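Local atomic coordinates of proximal thread matrix protein 1 (Mytilus galloprovincialis, PDB entry 4CN9), a protein that probably binds collagen as a matrix protein of the mussel byssus, with two von Willebrand factor type A domains and bound zinc ions. Residues Val392-Gly397 against Tyr416-Ser421. Sequence-based numbering, arbitrary orientation.
Sequences VIVAIG and YVFTTS
Ala-395, Ile-396 and Gly-397 pair in parallel register with Val-417, Phe-418 and Thr-419, the strand axes inclined by 16° and approaching to 4.7 Å. The pairing illustrates how a beta-alpha-beta crossover adds the edge strand to the sheet of a von Willebrand factor type A domain: from strand 391-398 the chain runs through helix 404-410 and returns to the sheet as strand 417-420, the outermost on this side of the second domain's sheet. Four backbone hydrogen bonds join the strands; Ala-395 and Gly-397 each use both N and O, and Phe-418 does the same between them. Ala-395 N donates to Tyr-416 O (3.0 Å) and Ala-395 O accepts from Phe-418 N (2.9 Å); Gly-397 repeats the pattern with Phe-418 O and Thr-420 N. Carbonyl oxygens also receive CA-H contacts, the one from Ile-396 CA to Phe-418 O spanning 3.2 Å.

The two faces of the sheet meet different helices. The side chains of Ala-395, Val-417 and Thr-419 touch Leu-407 of the crossover helix, whereas Phe-418 packs against Val-433 and Leu-436 of helix 430-437. On that second face, Phe-418 is flanked by two aliphatic side chains of the neighbouring strand. With CG1 of Val-394 anti to the backbone N (chi1 176°), this methyl comes within 4.0 Å of Phe-418 CE1, approaching the ring obliquely, and also lies beside Tyr-416 O. Ile-396 instead meets the root of the phenylalanine, its CG1 4.1 Å from Phe-418 CB. Just ahead of the paired residues, Tyr-416 turns its side chain back toward the start of strand 391-398, crossing Val-392 at about a right angle; Val-392 CG1 lies 4.0 Å from Tyr-416 CE2, while Ile-393 O meets the edge of the same ring in its plane, 3.8 Å from Tyr-416 CD2.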
ATOM      1  N   VAL A 392      -6.082  -4.282   5.504  1.00 18.16           N
ATOM      2  CA  VAL A 392      -5.987  -3.735   4.161  1.00 16.85           C
ATOM      3  C   VAL A 392      -7.390  -3.422   3.654  1.00 15.57           C
ATOM      4  O   VAL A 392      -8.263  -4.278   3.696  1.00 17.42           O
ATOM      5  CB  VAL A 392      -5.305  -4.714   3.190  1.00 17.74           C
ATOM      6  CG1 VAL A 392      -5.411  -4.212   1.766  1.00 21.88           C
ATOM      7  CG2 VAL A 392      -3.854  -4.927   3.590  1.00 21.45           C
ATOM      8  N   ILE A 393      -7.605  -2.195   3.175  1.00 17.94           N
ATOM      9  CA  ILE A 393      -8.937  -1.768   2.747  1.00 15.15           C
ATOM     10  C   ILE A 393      -9.019  -1.494   1.248  1.00 16.41           C
ATOM     11  O   ILE A 393      -8.238  -0.706   0.678  1.00 16.17           O
ATOM     12  CB  ILE A 393      -9.403  -0.507   3.517  1.00 16.73           C
ATOM     13  CG1 ILE A 393      -9.308  -0.742   5.032  1.00 18.33           C
ATOM     14  CG2 ILE A 393     -10.817  -0.135   3.102  1.00 13.51           C
ATOM     15  CD1 ILE A 393      -9.683   0.459   5.877  1.00 18.54           C
ATOM     16  N   VAL A 394      -9.983  -2.158   0.620  1.00 14.74           N
ATOM     17  CA  VAL A 394     -10.319  -1.952  -0.778  1.00 14.38           C
ATOM     18  C   VAL A 394     -11.671  -1.200  -0.829  1.00 12.05           C
ATOM     19  O   VAL A 394     -12.577  -1.549  -0.087  1.00 14.86           O
ATOM     20  CB  VAL A 394     -10.447  -3.322  -1.480  1.00 16.47           C
ATOM     21  CG1 VAL A 394     -10.902  -3.172  -2.921  1.00 17.47           C
ATOM     22  CG2 VAL A 394      -9.127  -4.083  -1.393  1.00 17.24           C
ATOM     23  N   ALA A 395     -11.774  -0.172  -1.675  1.00 14.71           N
ATOM     24  CA  ALA A 395     -12.957   0.698  -1.751  1.00 17.13           C
ATOM     25  C   ALA A 395     -13.529   0.755  -3.173  1.00 16.64           C
ATOM     26  O   ALA A 395     -12.829   1.110  -4.111  1.00 15.33           O
ATOM     27  CB  ALA A 395     -12.612   2.130  -1.293  1.00 15.08           C
ATOM     28  N   ILE A 396     -14.817   0.448  -3.300  1.00 14.11           N
ATOM     29  CA  ILE A 396     -15.501   0.411  -4.578  1.00 14.26           C
ATOM     30  C   ILE A 396     -16.723   1.313  -4.569  1.00 14.56           C
ATOM     31  O   ILE A 396     -17.569   1.194  -3.690  1.00 16.96           O
ATOM     32  CB  ILE A 396     -15.987  -1.019  -4.896  1.00 16.10           C
ATOM     33  CG1 ILE A 396     -14.802  -1.983  -4.907  1.00 16.94           C
ATOM     34  CG2 ILE A 396     -16.778  -1.043  -6.203  1.00 17.36           C
ATOM     35  CD1 ILE A 396     -15.171  -3.442  -4.714  1.00 19.28           C
ATOM     36  N   GLY A 397     -16.801   2.215  -5.546  1.00 16.87           N
ATOM     37  CA  GLY A 397     -17.982   3.041  -5.772  1.00 16.13           C
ATOM     38  C   GLY A 397     -18.725   2.617  -7.038  1.00 17.49           C
ATOM     39  O   GLY A 397     -18.108   2.357  -8.077  1.00 16.91           O
ATOM     40  N   TYR A 416      -6.168   0.787  -4.813  1.00 16.48           N
ATOM     41  CA  TYR A 416      -7.161  -0.157  -4.301  1.00 17.30           C
ATOM     42  C   TYR A 416      -8.556   0.469  -4.318  1.00 14.60           C
ATOM     43  O   TYR A 416      -9.463  -0.012  -3.631  1.00 17.27           O
ATOM     44  CB  TYR A 416      -6.851  -0.602  -2.869  1.00 20.47           C
ATOM     45  CG  TYR A 416      -5.457  -1.169  -2.613  1.00 19.25           C
ATOM     46  CD1 TYR A 416      -4.569  -1.446  -3.655  1.00 21.85           C
ATOM     47  CD2 TYR A 416      -5.033  -1.405  -1.320  1.00 19.11           C
ATOM     48  CE1 TYR A 416      -3.289  -1.952  -3.397  1.00 20.82           C
ATOM     49  CE2 TYR A 416      -3.764  -1.916  -1.053  1.00 23.90           C
ATOM     50  CZ  TYR A 416      -2.901  -2.188  -2.090  1.00 23.04           C
ATOM     51  OH  TYR A 416      -1.645  -2.658  -1.790  1.00 26.29           O
ATOM     52  N   VAL A 417      -8.698   1.532  -5.102  1.00 13.69           N
ATOM     53  CA  VAL A 417      -9.959   2.228  -5.343  1.00 16.69           C
ATOM     54  C   VAL A 417     -10.506   1.889  -6.735  1.00 19.32           C
ATOM     55  O   VAL A 417      -9.804   1.994  -7.737  1.00 15.50           O
ATOM     56  CB  VAL A 417      -9.762   3.767  -5.277  1.00 16.84           C
ATOM     57  CG1 VAL A 417     -11.004   4.515  -5.785  1.00 17.75           C
ATOM     58  CG2 VAL A 417      -9.418   4.205  -3.887  1.00 17.36           C
ATOM     59  N   PHE A 418     -11.777   1.503  -6.791  1.00 20.33           N
ATOM     60  CA  PHE A 418     -12.405   1.093  -8.033  1.00 15.70           C
ATOM     61  C   PHE A 418     -13.740   1.797  -8.176  1.00 19.75           C
ATOM     62  O   PHE A 418     -14.451   1.994  -7.183  1.00 17.63           O
ATOM     63  CB  PHE A 418     -12.637  -0.417  -8.045  1.00 18.84           C
ATOM     64  CG  PHE A 418     -11.388  -1.224  -7.936  1.00 16.99           C
ATOM     65  CD1 PHE A 418     -10.861  -1.547  -6.697  1.00 16.92           C
ATOM     66  CD2 PHE A 418     -10.725  -1.649  -9.077  1.00 21.40           C
ATOM     67  CE1 PHE A 418      -9.694  -2.292  -6.595  1.00 18.50           C
ATOM     68  CE2 PHE A 418      -9.564  -2.382  -8.986  1.00 21.68           C
ATOM     69  CZ  PHE A 418      -9.046  -2.713  -7.749  1.00 21.05           C
ATOM     70  N   THR A 419     -14.073   2.185  -9.408  1.00 18.91           N
ATOM     71  CA  THR A 419     -15.352   2.829  -9.704  1.00 21.97           C
ATOM     72  C   THR A 419     -15.946   2.212 -10.978  1.00 24.81           C
ATOM     73  O   THR A 419     -15.216   1.829 -11.898  1.00 21.83           O
ATOM     74  CB  THR A 419     -15.222   4.377  -9.890  1.00 22.48           C
ATOM     75  OG1 THR A 419     -14.398   4.670 -11.024  1.00 25.14           O
ATOM     76  CG2 THR A 419     -14.617   5.055  -8.667  1.00 24.71           C
ATOM     77  N   THR A 420     -17.265   2.064 -11.003  1.00 23.46           N
ATOM     78  CA  THR A 420     -17.963   1.589 -12.199  1.00 24.95           C
ATOM     79  C   THR A 420     -19.253   2.377 -12.331  1.00 26.13           C
ATOM     80  O   THR A 420     -19.819   2.816 -11.341  1.00 24.55           O
ATOM     81  CB  THR A 420     -18.275   0.043 -12.175  1.00 30.30           C
ATOM     82  OG1 THR A 420     -19.222  -0.282 -11.142  1.00 30.81           O
ATOM     83  CG2 THR A 420     -17.014  -0.780 -11.939  1.00 37.18           C
ATOM     84  N   SER A 421     -19.744   2.532 -13.552  1.00 27.24           N
ATOM     85  CA  SER A 421     -20.949   3.319 -13.777  1.00 27.67           C
ATOM     86  C   SER A 421     -22.211   2.559 -13.374  1.00 26.22           C
ATOM     87  O   SER A 421     -23.240   3.161 -13.088  1.00 29.34           O
ATOM     88  CB  SER A 421     -21.049   3.692 -15.258  1.00 27.55           C
ATOM     89  OG  SER A 421     -21.093   2.513 -16.030  1.00 30.57           O
TER